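Local coordinates for protein chitinase (Paenibacillus sp. FPU-7, PDB 5GZT) that probably hydrolyses chitin and chitodextrins at internal beta-1,4 linkages, using two glycoside hydrolase family 18 regions in one chain, at residues L453-G458 against T470-Y475; K1045-P1050 against K1057-K1062; Q913-L918 against N951-D956; Y1098-A1103 against R1109-W1114; A493-T498 against N505-V510. One frame throughout, in Å; residues are numbered along the deposited sequence. Where two conformers were deposited one is given.

Interaction 1. Residues L453-G458 against T470-Y475; sequences LAIAAG and TKITPY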
# COMPACT_ATOMS: atom_id res chain seq x y z
N LEU B 453 3.78 -8.71 10.21
CA LEU B 453 3.54 -10.03 9.69
C LEU B 453 2.19 -10.02 8.98
O LEU B 453 1.17 -9.55 9.53
CB LEU B 453 3.48 -11.07 10.79
CG LEU B 453 3.32 -12.49 10.31
CD1 LEU B 453 4.55 -13.00 9.56
CD2 LEU B 453 3.02 -13.38 11.48
N ALA B 454 2.16 -10.54 7.75
CA ALA B 454 0.96 -10.45 6.89
C ALA B 454 0.90 -11.65 6.01
O ALA B 454 1.90 -12.37 5.87
CB ALA B 454 0.97 -9.14 6.07
N ILE B 455 -0.27 -11.92 5.47
CA ILE B 455 -0.42 -12.92 4.45
C ILE B 455 -1.18 -12.38 3.24
O ILE B 455 -1.90 -11.38 3.36
CB ILE B 455 -1.16 -14.18 4.95
CG1 ILE B 455 -2.64 -13.91 5.28
CG2 ILE B 455 -0.39 -14.75 6.15
CD1 ILE B 455 -3.43 -15.16 5.58
N ALA B 456 -1.02 -13.08 2.12
CA ALA B 456 -1.98 -13.03 1.00
C ALA B 456 -2.90 -14.21 1.06
O ALA B 456 -2.47 -15.36 1.22
CB ALA B 456 -1.27 -12.98 -0.36
N ALA B 457 -4.20 -13.94 0.91
CA ALA B 457 -5.24 -14.94 1.05
C ALA B 457 -6.13 -15.08 -0.19
O ALA B 457 -6.40 -14.10 -0.87
CB ALA B 457 -6.10 -14.53 2.21
N GLY B 458 -6.66 -16.27 -0.37
CA GLY B 458 -7.55 -16.59 -1.43
C GLY B 458 -8.88 -15.97 -1.21
O GLY B 458 -9.35 -15.78 -0.06
N THR B 470 -10.19 -16.80 12.41
CA THR B 470 -10.33 -16.21 13.74
C THR B 470 -9.06 -16.52 14.50
O THR B 470 -8.52 -15.65 15.20
CB THR B 470 -11.60 -16.77 14.44
OG1 THR B 470 -12.78 -16.16 13.86
CG2 THR B 470 -11.56 -16.47 15.96
N LYS B 471 -8.53 -17.75 14.32
CA LYS B 471 -7.24 -18.10 14.95
C LYS B 471 -6.02 -17.37 14.45
O LYS B 471 -5.22 -16.94 15.26
CB LYS B 471 -7.02 -19.59 14.95
CG LYS B 471 -8.08 -20.31 15.79
CD LYS B 471 -7.73 -21.77 16.04
CE LYS B 471 -8.98 -22.64 15.94
NZ LYS B 471 -8.67 -23.95 16.55
N ILE B 472 -5.85 -17.19 13.13
CA ILE B 472 -4.60 -16.55 12.64
C ILE B 472 -4.62 -15.07 12.73
O ILE B 472 -3.59 -14.42 12.79
CB ILE B 472 -4.27 -16.96 11.19
CG1 ILE B 472 -5.29 -16.44 10.16
CG2 ILE B 472 -4.14 -18.47 11.08
CD1 ILE B 472 -5.28 -17.18 8.83
N THR B 473 -5.80 -14.48 12.75
CA THR B 473 -5.89 -13.01 12.64
C THR B 473 -5.17 -12.27 13.72
O THR B 473 -4.56 -11.22 13.45
CB THR B 473 -7.38 -12.54 12.49
OG1 THR B 473 -7.89 -12.99 11.23
CG2 THR B 473 -7.49 -11.10 12.47
N PRO B 474 -5.21 -12.79 14.99
CA PRO B 474 -4.41 -12.08 16.00
C PRO B 474 -2.92 -12.04 15.74
O PRO B 474 -2.24 -11.10 16.16
CB PRO B 474 -4.72 -12.85 17.29
CG PRO B 474 -6.10 -13.32 17.09
CD PRO B 474 -6.18 -13.70 15.61
N TYR B 475 -2.38 -12.98 15.00
CA TYR B 475 -0.96 -12.87 14.65
C TYR B 475 -0.59 -11.90 13.51
O TYR B 475 0.60 -11.57 13.35
CB TYR B 475 -0.46 -14.25 14.32
CG TYR B 475 -0.79 -15.26 15.36
CD1 TYR B 475 -0.48 -15.05 16.71
CD2 TYR B 475 -1.43 -16.47 15.00
CE1 TYR B 475 -0.81 -16.02 17.67
CE2 TYR B 475 -1.76 -17.44 15.94
CZ TYR B 475 -1.45 -17.22 17.27
OH TYR B 475 -1.80 -18.23 18.16

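Interaction 2. Residues K1045-P1050 against K1057-K1062; sequences KNPGTP and KDYFDK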
# COMPACT_ATOMS: atom_id res chain seq x y z
N LYS B 1045 36.68 21.38 -10.13
CA LYS B 1045 37.04 21.36 -11.56
C LYS B 1045 35.78 21.29 -12.50
O LYS B 1045 35.87 20.91 -13.67
CB LYS B 1045 37.97 20.20 -11.87
CG LYS B 1045 38.94 19.87 -10.76
CD LYS B 1045 40.19 19.20 -11.29
CE LYS B 1045 40.83 18.36 -10.19
NZ LYS B 1045 42.21 17.97 -10.58
N ASN B 1046 34.60 21.66 -12.00
CA ASN B 1046 33.35 21.63 -12.83
C ASN B 1046 33.53 22.35 -14.18
O ASN B 1046 34.11 23.44 -14.20
CB ASN B 1046 32.22 22.29 -12.02
CG ASN B 1046 30.87 22.13 -12.67
OD1 ASN B 1046 30.59 22.78 -13.66
ND2 ASN B 1046 30.05 21.24 -12.12
N PRO B 1047 33.02 21.78 -15.31
CA PRO B 1047 33.27 22.48 -16.64
C PRO B 1047 32.50 23.77 -16.89
O PRO B 1047 32.71 24.38 -17.89
CB PRO B 1047 32.84 21.44 -17.68
CG PRO B 1047 31.76 20.69 -16.98
CD PRO B 1047 32.11 20.64 -15.49
N GLY B 1048 31.63 24.17 -15.97
CA GLY B 1048 30.89 25.45 -16.08
C GLY B 1048 29.82 25.30 -17.17
O GLY B 1048 28.96 24.39 -17.09
N THR B 1049 29.92 26.15 -18.20
CA THR B 1049 28.93 26.24 -19.23
C THR B 1049 29.58 26.35 -20.58
O THR B 1049 29.35 27.34 -21.25
CB THR B 1049 27.93 27.42 -19.06
OG1 THR B 1049 28.64 28.66 -18.99
CG2 THR B 1049 26.99 27.25 -17.80
N PRO B 1050 30.27 25.29 -21.03
CA PRO B 1050 30.63 25.20 -22.45
C PRO B 1050 29.49 25.34 -23.47
O PRO B 1050 28.40 24.79 -23.34
CB PRO B 1050 31.20 23.78 -22.60
CG PRO B 1050 30.69 23.03 -21.45
CD PRO B 1050 30.42 24.01 -20.34
N LYS B 1057 34.47 21.22 -30.49
CA LYS B 1057 35.92 21.11 -30.64
C LYS B 1057 36.65 20.36 -29.49
O LYS B 1057 37.72 19.81 -29.71
CB LYS B 1057 36.54 22.47 -30.97
CG LYS B 1057 36.44 23.52 -29.88
CD LYS B 1057 36.98 24.86 -30.41
CE LYS B 1057 36.74 26.03 -29.43
NZ LYS B 1057 36.90 25.70 -27.97
N ASP B 1058 36.05 20.28 -28.30
CA ASP B 1058 36.74 19.78 -27.11
C ASP B 1058 36.12 18.55 -26.43
O ASP B 1058 36.71 18.09 -25.46
CB ASP B 1058 36.76 20.86 -25.99
CG ASP B 1058 37.53 22.13 -26.35
OD1 ASP B 1058 38.28 22.15 -27.34
OD2 ASP B 1058 37.38 23.12 -25.61
N TYR B 1059 34.92 18.09 -26.81
CA TYR B 1059 34.23 17.02 -26.03
C TYR B 1059 33.81 15.85 -26.88
O TYR B 1059 34.13 14.67 -26.60
CB TYR B 1059 32.98 17.57 -25.33
CG TYR B 1059 33.25 18.42 -24.14
CD1 TYR B 1059 33.71 19.72 -24.29
CD2 TYR B 1059 33.03 17.93 -22.88
CE1 TYR B 1059 33.96 20.50 -23.17
CE2 TYR B 1059 33.30 18.70 -21.75
CZ TYR B 1059 33.74 19.98 -21.92
OH TYR B 1059 33.97 20.72 -20.79
N PHE B 1060 33.10 16.16 -27.95
CA PHE B 1060 32.68 15.13 -28.87
C PHE B 1060 33.89 14.32 -29.39
O PHE B 1060 34.87 14.89 -29.95
CB PHE B 1060 31.86 15.71 -30.05
CG PHE B 1060 30.50 16.35 -29.65
CD1 PHE B 1060 29.81 16.00 -28.45
CD2 PHE B 1060 29.91 17.30 -30.51
CE1 PHE B 1060 28.58 16.61 -28.14
CE2 PHE B 1060 28.69 17.89 -30.20
CZ PHE B 1060 28.03 17.54 -29.02
N ASP B 1061 33.80 12.99 -29.19
CA ASP B 1061 34.84 12.02 -29.61
C ASP B 1061 36.22 12.30 -29.00
O ASP B 1061 37.23 12.17 -29.66
CB ASP B 1061 34.96 11.97 -31.12
CG ASP B 1061 33.64 11.80 -31.80
OD1 ASP B 1061 32.89 10.90 -31.40
OD2 ASP B 1061 33.36 12.58 -32.73
N LYS B 1062 36.22 12.75 -27.75
CA LYS B 1062 37.42 13.01 -26.98
C LYS B 1062 37.24 12.27 -25.71
O LYS B 1062 37.45 12.81 -24.64
CB LYS B 1062 37.58 14.48 -26.67
CG LYS B 1062 38.72 15.14 -27.36
CD LYS B 1062 38.45 15.36 -28.84
CE LYS B 1062 39.19 16.65 -29.20
NZ LYS B 1062 38.98 16.95 -30.64
O HOH W 1 34.54 23.17 -20.58

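Interaction 3. Residues Q913-L918 against N951-D956; sequences QNFTAL and NSVELD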
# COMPACT_ATOMS: atom_id res chain seq x y z
N GLN B 913 3.07 42.36 -7.64
CA GLN B 913 2.00 43.17 -8.18
C GLN B 913 2.47 44.31 -9.11
O GLN B 913 1.75 44.70 -10.12
CB GLN B 913 1.12 43.74 -7.07
CG GLN B 913 0.49 42.67 -6.17
CD GLN B 913 1.47 42.03 -5.12
OE1 GLN B 913 2.57 42.58 -4.76
NE2 GLN B 913 1.10 40.81 -4.66
N ASN B 914 3.62 44.86 -8.79
CA ASN B 914 4.15 45.96 -9.56
C ASN B 914 4.62 45.50 -10.98
O ASN B 914 4.62 46.31 -11.89
CB ASN B 914 5.31 46.57 -8.84
CG ASN B 914 4.91 47.30 -7.54
OD1 ASN B 914 3.77 47.59 -7.30
ND2 ASN B 914 5.89 47.61 -6.73
N PHE B 915 5.10 44.27 -11.11
CA PHE B 915 5.42 43.71 -12.41
C PHE B 915 4.20 43.69 -13.30
O PHE B 915 4.26 44.10 -14.47
CB PHE B 915 6.04 42.33 -12.25
CG PHE B 915 6.61 41.73 -13.53
CD1 PHE B 915 7.26 42.49 -14.48
CD2 PHE B 915 6.51 40.35 -13.76
CE1 PHE B 915 7.81 41.92 -15.59
CE2 PHE B 915 7.02 39.79 -14.90
CZ PHE B 915 7.69 40.58 -15.82
N THR B 916 3.07 43.32 -12.73
CA THR B 916 1.79 43.30 -13.45
C THR B 916 1.48 44.75 -13.88
O THR B 916 1.04 45.02 -15.03
CB THR B 916 0.71 42.74 -12.53
OG1 THR B 916 1.10 41.40 -12.19
CG2 THR B 916 -0.69 42.82 -13.20
N ALA B 917 1.65 45.71 -12.97
CA ALA B 917 1.32 47.13 -13.32
C ALA B 917 2.29 47.67 -14.34
O ALA B 917 1.89 48.44 -15.25
CB ALA B 917 1.26 48.03 -12.03
N LEU B 918 3.53 47.22 -14.28
CA LEU B 918 4.56 47.60 -15.26
C LEU B 918 4.22 47.13 -16.68
O LEU B 918 4.26 47.89 -17.62
CB LEU B 918 5.93 47.10 -14.83
CG LEU B 918 7.06 47.57 -15.73
CD1 LEU B 918 7.41 49.01 -15.52
CD2 LEU B 918 8.30 46.78 -15.43
N ASN B 951 5.41 31.72 -8.33
CA ASN B 951 4.77 32.29 -7.19
C ASN B 951 5.08 33.76 -7.01
O ASN B 951 4.44 34.40 -6.19
CB ASN B 951 5.29 31.56 -5.96
CG ASN B 951 4.34 31.69 -4.81
OD1 ASN B 951 3.25 31.17 -4.87
ND2 ASN B 951 4.75 32.41 -3.78
N SER B 952 6.10 34.25 -7.71
CA SER B 952 6.60 35.60 -7.56
C SER B 952 6.03 36.54 -8.64
O SER B 952 6.28 37.72 -8.58
CB SER B 952 8.11 35.60 -7.68
OG SER B 952 8.75 34.99 -6.60
N VAL B 953 5.20 35.99 -9.56
CA VAL B 953 4.65 36.71 -10.71
C VAL B 953 3.19 36.33 -10.88
O VAL B 953 2.82 35.24 -10.58
CB VAL B 953 5.50 36.33 -11.90
CG1 VAL B 953 4.89 36.75 -13.19
CG2 VAL B 953 6.85 36.99 -11.77
N GLU B 954 2.36 37.22 -11.33
CA GLU B 954 0.96 36.93 -11.52
C GLU B 954 0.72 36.43 -12.95
O GLU B 954 0.17 37.15 -13.76
CB GLU B 954 0.11 38.13 -11.21
CG GLU B 954 0.49 38.75 -9.88
CD GLU B 954 -0.43 39.88 -9.46
OE1 GLU B 954 -0.45 41.01 -10.07
OE2 GLU B 954 -1.18 39.63 -8.51
N LEU B 955 1.12 35.19 -13.21
CA LEU B 955 0.98 34.66 -14.56
C LEU B 955 -0.38 34.79 -15.14
O LEU B 955 -0.54 35.23 -16.34
CB LEU B 955 1.48 33.22 -14.69
CG LEU B 955 2.94 32.98 -14.40
CD1 LEU B 955 3.22 31.50 -14.45
CD2 LEU B 955 3.93 33.72 -15.28
N ASP B 956 -1.41 34.51 -14.33
CA ASP B 956 -2.75 34.61 -14.93
C ASP B 956 -3.17 36.05 -15.15
O ASP B 956 -4.06 36.26 -15.98
CB ASP B 956 -3.81 33.82 -14.15
CG ASP B 956 -5.01 33.46 -14.98
OD1 ASP B 956 -5.04 33.42 -16.25
OD2 ASP B 956 -6.00 33.23 -14.34
O HOH W 2 -0.70 39.27 -5.78
O HOH W 3 3.28 39.83 -11.88

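Interaction 4. Residues Y1098-A1103 against R1109-W1114; sequences YKAEYA and RGVMFW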
# COMPACT_ATOMS: atom_id res chain seq x y z
N TYR B 1098 12.64 17.54 -30.81
CA TYR B 1098 11.53 17.17 -29.96
C TYR B 1098 10.86 18.42 -29.24
O TYR B 1098 9.69 18.37 -28.94
CB TYR B 1098 11.96 16.16 -28.94
CG TYR B 1098 12.00 14.71 -29.48
CD1 TYR B 1098 10.88 13.96 -29.50
CD2 TYR B 1098 13.19 14.12 -29.89
CE1 TYR B 1098 10.90 12.65 -29.99
CE2 TYR B 1098 13.24 12.82 -30.41
CZ TYR B 1098 12.10 12.08 -30.42
OH TYR B 1098 12.08 10.81 -30.86
N LYS B 1099 11.65 19.45 -28.88
CA LYS B 1099 11.11 20.74 -28.30
C LYS B 1099 10.19 21.39 -29.30
O LYS B 1099 9.10 21.82 -28.95
CB LYS B 1099 12.24 21.67 -27.93
CG LYS B 1099 12.89 21.16 -26.63
CD LYS B 1099 13.98 22.06 -26.09
CE LYS B 1099 14.38 21.50 -24.72
NZ LYS B 1099 15.40 22.33 -24.04
N ALA B 1100 10.60 21.37 -30.55
CA ALA B 1100 9.87 21.92 -31.63
C ALA B 1100 8.56 21.15 -31.94
O ALA B 1100 7.47 21.73 -32.17
CB ALA B 1100 10.73 22.00 -32.85
N GLU B 1101 8.67 19.83 -31.84
CA GLU B 1101 7.55 18.96 -31.96
C GLU B 1101 6.57 19.16 -30.83
O GLU B 1101 5.39 19.19 -31.09
CB GLU B 1101 8.01 17.48 -31.98
CG GLU B 1101 6.85 16.50 -32.14
CD GLU B 1101 7.35 15.08 -32.38
OE1 GLU B 1101 7.03 14.50 -33.40
OE2 GLU B 1101 8.07 14.62 -31.54
N TYR B 1102 7.08 19.29 -29.60
CA TYR B 1102 6.29 19.64 -28.44
C TYR B 1102 5.53 20.93 -28.69
O TYR B 1102 4.33 20.98 -28.52
CB TYR B 1102 7.19 19.71 -27.19
CG TYR B 1102 6.42 19.83 -25.89
CD1 TYR B 1102 5.92 18.68 -25.23
CD2 TYR B 1102 6.10 21.06 -25.33
CE1 TYR B 1102 5.18 18.82 -24.07
CE2 TYR B 1102 5.40 21.19 -24.16
CZ TYR B 1102 4.92 20.08 -23.53
OH TYR B 1102 4.12 20.19 -22.42
N ALA B 1103 6.21 21.99 -29.14
CA ALA B 1103 5.54 23.27 -29.49
C ALA B 1103 4.37 23.10 -30.45
O ALA B 1103 3.27 23.62 -30.21
CB ALA B 1103 6.56 24.23 -30.06
N ARG B 1109 3.14 29.01 -28.92
CA ARG B 1109 3.41 30.07 -29.91
C ARG B 1109 4.62 29.70 -30.79
O ARG B 1109 4.63 30.04 -31.95
CB ARG B 1109 3.63 31.44 -29.30
CG ARG B 1109 3.69 32.58 -30.30
CD ARG B 1109 2.33 32.82 -30.87
NE ARG B 1109 2.29 33.65 -32.08
CZ ARG B 1109 2.43 33.24 -33.33
NH1 ARG B 1109 2.74 31.97 -33.63
NH2 ARG B 1109 2.27 34.12 -34.32
N GLY B 1110 5.63 29.07 -30.20
CA GLY B 1110 6.83 28.73 -30.94
C GLY B 1110 7.97 28.28 -30.07
O GLY B 1110 7.72 27.80 -28.95
N VAL B 1111 9.19 28.50 -30.56
CA VAL B 1111 10.38 28.09 -29.93
C VAL B 1111 11.33 29.28 -29.93
O VAL B 1111 11.37 30.00 -30.90
CB VAL B 1111 11.09 26.94 -30.75
CG1 VAL B 1111 12.35 26.51 -30.05
CG2 VAL B 1111 10.10 25.75 -30.95
N MET B 1112 12.18 29.35 -28.89
CA MET B 1112 13.17 30.30 -28.70
C MET B 1112 14.46 29.60 -28.34
O MET B 1112 14.44 28.49 -27.73
CB MET B 1112 12.68 31.06 -27.48
CG MET B 1112 13.61 31.80 -26.68
SD MET B 1112 14.63 31.13 -25.40
CE MET B 1112 13.74 30.98 -23.89
N PHE B 1113 15.60 30.23 -28.60
CA PHE B 1113 16.81 29.67 -28.04
C PHE B 1113 17.79 30.76 -27.61
O PHE B 1113 17.75 31.85 -28.17
CB PHE B 1113 17.50 28.73 -29.05
CG PHE B 1113 17.85 29.41 -30.33
CD1 PHE B 1113 16.97 29.48 -31.37
CD2 PHE B 1113 19.08 30.02 -30.49
CE1 PHE B 1113 17.28 30.18 -32.52
CE2 PHE B 1113 19.38 30.72 -31.65
CZ PHE B 1113 18.51 30.80 -32.66
N TRP B 1114 18.64 30.39 -26.66
CA TRP B 1114 19.77 31.17 -26.20
C TRP B 1114 21.06 30.38 -26.51
O TRP B 1114 21.19 29.28 -25.97
CB TRP B 1114 19.65 31.40 -24.71
CG TRP B 1114 20.79 32.18 -24.14
CD1 TRP B 1114 22.10 31.70 -23.94
CD2 TRP B 1114 20.83 33.57 -23.78
NE1 TRP B 1114 22.91 32.73 -23.50
CE2 TRP B 1114 22.16 33.86 -23.35
CE3 TRP B 1114 19.86 34.59 -23.72
CZ2 TRP B 1114 22.53 35.09 -22.90
CZ3 TRP B 1114 20.24 35.87 -23.30
CH2 TRP B 1114 21.55 36.09 -22.87

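Interaction 5. Residues A493-T498 against N505-V510; sequences ATSHHT and NNQLSV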
# COMPACT_ATOMS: atom_id res chain seq x y z
N ALA B 493 -18.15 -19.08 -19.58
CA ALA B 493 -18.63 -17.79 -20.12
C ALA B 493 -17.80 -16.68 -19.49
O ALA B 493 -17.12 -16.90 -18.43
CB ALA B 493 -20.14 -17.59 -19.84
N THR B 494 -17.78 -15.54 -20.18
CA THR B 494 -16.99 -14.41 -19.78
C THR B 494 -17.54 -13.72 -18.53
O THR B 494 -18.78 -13.70 -18.28
CB THR B 494 -16.85 -13.38 -20.91
OG1 THR B 494 -18.14 -12.84 -21.21
CG2 THR B 494 -16.28 -13.96 -22.19
N SER B 495 -16.65 -13.15 -17.74
CA SER B 495 -17.06 -12.28 -16.67
C SER B 495 -15.91 -11.40 -16.25
O SER B 495 -14.90 -11.31 -16.92
CB SER B 495 -17.62 -13.11 -15.47
OG SER B 495 -18.35 -12.27 -14.56
N HIS B 496 -16.09 -10.68 -15.17
CA HIS B 496 -15.05 -9.78 -14.61
C HIS B 496 -14.16 -10.53 -13.71
O HIS B 496 -14.65 -11.36 -12.90
CB HIS B 496 -15.68 -8.64 -13.79
CG HIS B 496 -16.69 -7.85 -14.55
ND1 HIS B 496 -16.35 -7.12 -15.68
CD2 HIS B 496 -18.02 -7.71 -14.40
CE1 HIS B 496 -17.45 -6.59 -16.20
NE2 HIS B 496 -18.48 -6.91 -15.42
N HIS B 497 -12.85 -10.31 -13.79
CA HIS B 497 -11.88 -11.00 -12.92
C HIS B 497 -11.54 -10.27 -11.63
O HIS B 497 -10.98 -10.92 -10.71
CB HIS B 497 -10.61 -11.40 -13.73
CG HIS B 497 -9.40 -10.56 -13.55
ND1 HIS B 497 -9.01 -9.58 -14.45
CD2 HIS B 497 -8.40 -10.65 -12.65
CE1 HIS B 497 -7.86 -9.06 -14.07
NE2 HIS B 497 -7.46 -9.72 -12.99
N THR B 498 -11.80 -8.96 -11.57
CA THR B 498 -11.35 -8.19 -10.44
C THR B 498 -12.35 -7.05 -10.14
O THR B 498 -12.00 -6.00 -9.65
CB THR B 498 -9.88 -7.74 -10.55
OG1 THR B 498 -9.41 -7.23 -9.27
CG2 THR B 498 -9.69 -6.68 -11.65
N ASN B 505 -25.61 -12.89 -9.99
CA ASN B 505 -25.57 -13.73 -8.79
C ASN B 505 -24.37 -14.61 -8.64
O ASN B 505 -23.87 -14.79 -7.53
CB ASN B 505 -26.85 -14.58 -8.69
CG ASN B 505 -28.10 -13.75 -8.39
OD1 ASN B 505 -28.07 -12.58 -7.89
ND2 ASN B 505 -29.23 -14.36 -8.67
N ASN B 506 -23.86 -15.11 -9.74
CA ASN B 506 -22.68 -15.97 -9.70
C ASN B 506 -21.34 -15.23 -9.95
O ASN B 506 -20.25 -15.88 -10.02
CB ASN B 506 -22.91 -17.07 -10.74
CG ASN B 506 -24.12 -17.93 -10.38
OD1 ASN B 506 -24.41 -18.15 -9.18
ND2 ASN B 506 -24.88 -18.38 -11.39
N GLN B 507 -21.37 -13.91 -10.07
CA GLN B 507 -20.13 -13.16 -10.25
C GLN B 507 -19.55 -12.79 -8.92
O GLN B 507 -20.11 -11.99 -8.16
CB GLN B 507 -20.40 -11.89 -11.04
CG GLN B 507 -19.15 -11.15 -11.47
CD GLN B 507 -19.35 -9.67 -11.30
OE1 GLN B 507 -20.29 -9.13 -11.82
NE2 GLN B 507 -18.59 -9.07 -10.46
N LEU B 508 -18.34 -13.27 -8.65
CA LEU B 508 -17.58 -12.86 -7.51
C LEU B 508 -16.96 -11.47 -7.71
O LEU B 508 -16.70 -11.06 -8.84
CB LEU B 508 -16.45 -13.88 -7.29
CG LEU B 508 -16.61 -15.17 -6.48
CD1 LEU B 508 -18.06 -15.57 -6.28
CD2 LEU B 508 -15.70 -16.28 -6.98
N SER B 509 -16.59 -10.85 -6.60
CA SER B 509 -16.15 -9.51 -6.60
C SER B 509 -15.32 -9.24 -5.37
O SER B 509 -15.25 -10.13 -4.47
CB SER B 509 -17.37 -8.63 -6.62
OG SER B 509 -18.25 -8.82 -5.51
N VAL B 510 -14.71 -8.04 -5.29
CA VAL B 510 -14.16 -7.51 -4.08
C VAL B 510 -15.29 -7.56 -3.00
O VAL B 510 -15.07 -8.00 -1.90
CB VAL B 510 -13.72 -6.07 -4.24
CG1 VAL B 510 -13.40 -5.39 -2.93
CG2 VAL B 510 -12.51 -5.99 -5.16
O HOH W 4 -14.70 -10.04 -10.38

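Interaction 1. Residues L453-G458 against T470-Y475
Leu453 and Ile455 face the residues of 470-475 from strand 452-457, a parallel strand of the first family 18 TIM barrel. They meet the short helix that begins at 469 and the helically turned residues 473-475. At Leu453 the side chain lies against backbone, not side chain. Its CD2 comes to 3.6 Å from the carbonyl O of Tyr475, and Leu453 CB is 3.9 Å from the same oxygen. CG stands anti to the backbone N (chi1 -176°), and this turns the branched end to that carbonyl. The phenol of Tyr475 leads away from the strand and packs on Lys434 of helix 425-447. Ala454 turns its CB away from 470-475; it touches Tyr478 and Asn480 of strand 478-481. Ile455 turns back toward 470-475, and Phe429, Leu476 and Tyr463 also pack around it. No hydrogen bond joins the two segments. The contact is light van der Waals packing, one part on a backbone carbonyl and one between two isoleucines. Within 470-475, Tyr475 N bonds to Ile472 O. Ile472 is wedged between the strand and helix 425-447, where it touches Thr430 and Leu433. Its CD1 meets CD1 of Ile455 end to end at 4.3 Å.

Interaction 2. Residues K1045-P1050 against K1057-K1062
Tyr1059 reaches its phenol end over to two prolines, Pro1047 and Pro1050, in the loop before helix 1052-1058. The hydroxyl does most of the touching. Tyr1059 OH lies 3.4 Å from Pro1047 CB. On the other proline, Pro1050 CG is 4.1 Å from Tyr1059 OH. The ring of Pro1050 crosses the tyrosine at about a right angle, with Pro1050 CB 4.3 Å from Tyr1059 CE1. The phenol CG is anti to its own carbonyl carbon (chi1 -75°), which sends the ring back toward the loop. No direct hydrogen bond spans the contact. A water sits in the plane of the tyrosine ring, 2.5 Å from Tyr1059 OH. It also makes a weak bond to Pro1047 O. The loop has its own brace, an Asx turn. Asn1046 OD1 accepts from Gly1048 N at 2.9 Å, in the carbonyl plane. Asn1046 ND2 is held by Gly1025 O and Gln1043 OE1. Tyr1059 is the first residue to leave helical geometry and starts a type II turn to Lys1062. The contact thus brings the chain just past helix 1052-1058 back against the loop that leads into it. Pro1047 and Tyr1059 both pack on Ile1088 of strand 1086-1089, and the Tyr1059 ring meets Tyr1064.

Interaction 3. Residues Q913-L918 against N951-D956
Thr916 OG1 donates a hydrogen bond to Glu954 OE1 at 2.7 Å, the direct polar link of the contact. Glu954 OE1 receives this bond on its anti lone pair, and the two side chains cross at about a right angle. Glu954 stretches out beyond CG, which carries its carboxylate over to the helix. Two waters add bridges. One joins Gln913 NE2 to Glu954 OE2. The other donates to Thr916 OG1 and accepts from Glu954 N at 2.8 Å. Glu954 OE2 also forms a salt bridge with Lys957. With an alanine here, Thr916 OG1 would probably lose its carboxylate acceptor and Lys957 this charged mate. The apolar part is Phe915 on Val953. Val953 CG2 is 3.9 Å from Phe915 CD2. Val953 CG1 lies at the edge of the Phe915 ring, in its plane. In the second family 18 TIM barrel, these contacts join helix 911-933 to the link between helices 947-952 and 955-958, where Glu954 is the N-cap residue. Ile958 touches Thr916 and Val953, and Trp894 meets the Phe915 ring.

Interaction 4. Residues Y1098-A1103 against R1109-W1114
In the second family 18 TIM barrel, helix 1093-1106 packs on the outside of strand 1110-1114, the barrel strand that follows it. Val1111 carries most of the contact. The axes of the two short segments come within 7.8 Å, their directions 146° apart, roughly antiparallel. Ala1100 and Ala1103, about one helical turn apart, offer small side chains, and the valine fits against both. The backbones come close here: the CA atoms of Ala1103 and Gly1110 are 5.8 Å apart. No hydrogen bond joins the segments. Gly1110 adds its backbone, with its O 3.9 Å from Ala1103 CB. Val1111 also touches Ile1017 of the neighbouring strand 1015-1020 and Ile1128 of helix 1123-1133, so four elements meet at this valine. With chi1 at -180°, CG1 trails opposite the backbone N and CG2 is the branch that reaches the helix. Val1111 CG2 lies 4.0 Å from Ala1103 CB and 3.9 Å from Ala1100 CA.

Interaction 5. Residues A493-T498 against N505-V510
Gln507 points its side chain at Ser495 and His496 in the facing strip of loop. Gln507 CB is 4.1 Å from Ser495 OG. Gln507 CG comes closer, at 3.4 Å from the same Ser495 OG. The chain leaves the backbone with chi1 at -171° and then bends at chi2. That bend swings the amide to the imidazole. Gln507 CD lies at the edge of the His496 ring, in its plane, 3.9 Å from His496 CD2. Gln507 OE1 is 3.7 Å from His496 CD2, with ring and amide planes 80° apart. OE1 accepts a hydrogen bond from Ala503 N. NE2 donates to Tyr501 O. Gln507 NE2 also donates to Leu508 O at 3.2 Å, from above the carbonyl plane. His496 NE2 is bonded in turn to Asp582. Shortening Gln507 to an alanine is likely to cost Ala503 N and Tyr501 O their amide partner and open a gap beside Ser495 and His496. No direct hydrogen bond spans the two strips. One water does, donating to His496 O and to Leu508 O. Ser509, the N-cap of helix 510-519, bonds through OG to Ser512 N. The whole is a largely irregular loop, its contact buried, between strand 478-481 and helix 510-519 of the first TIM barrel.

In the fold
Following the chain from the N terminus, interaction 1 comes first. It closes a short loop from strand 452-457 to the segment 470-475. Interaction 5 follows in the same family 18 region, folding the long loop before helix 510-519 on itself; its centre is about 25 Å from that of interaction 1. In the second family 18 region, interaction 3 closes the widest loop, from helix 911-933 past strand 938-943. Interaction 2 brings the residue after helix 1052-1058 against the loop that leads into it, and interaction 4 joins helix 1093-1106 to strand 1110-1114. All five are in series; none nest or cross. Nearest atoms of interactions 2 and 4 are about 8 Å apart.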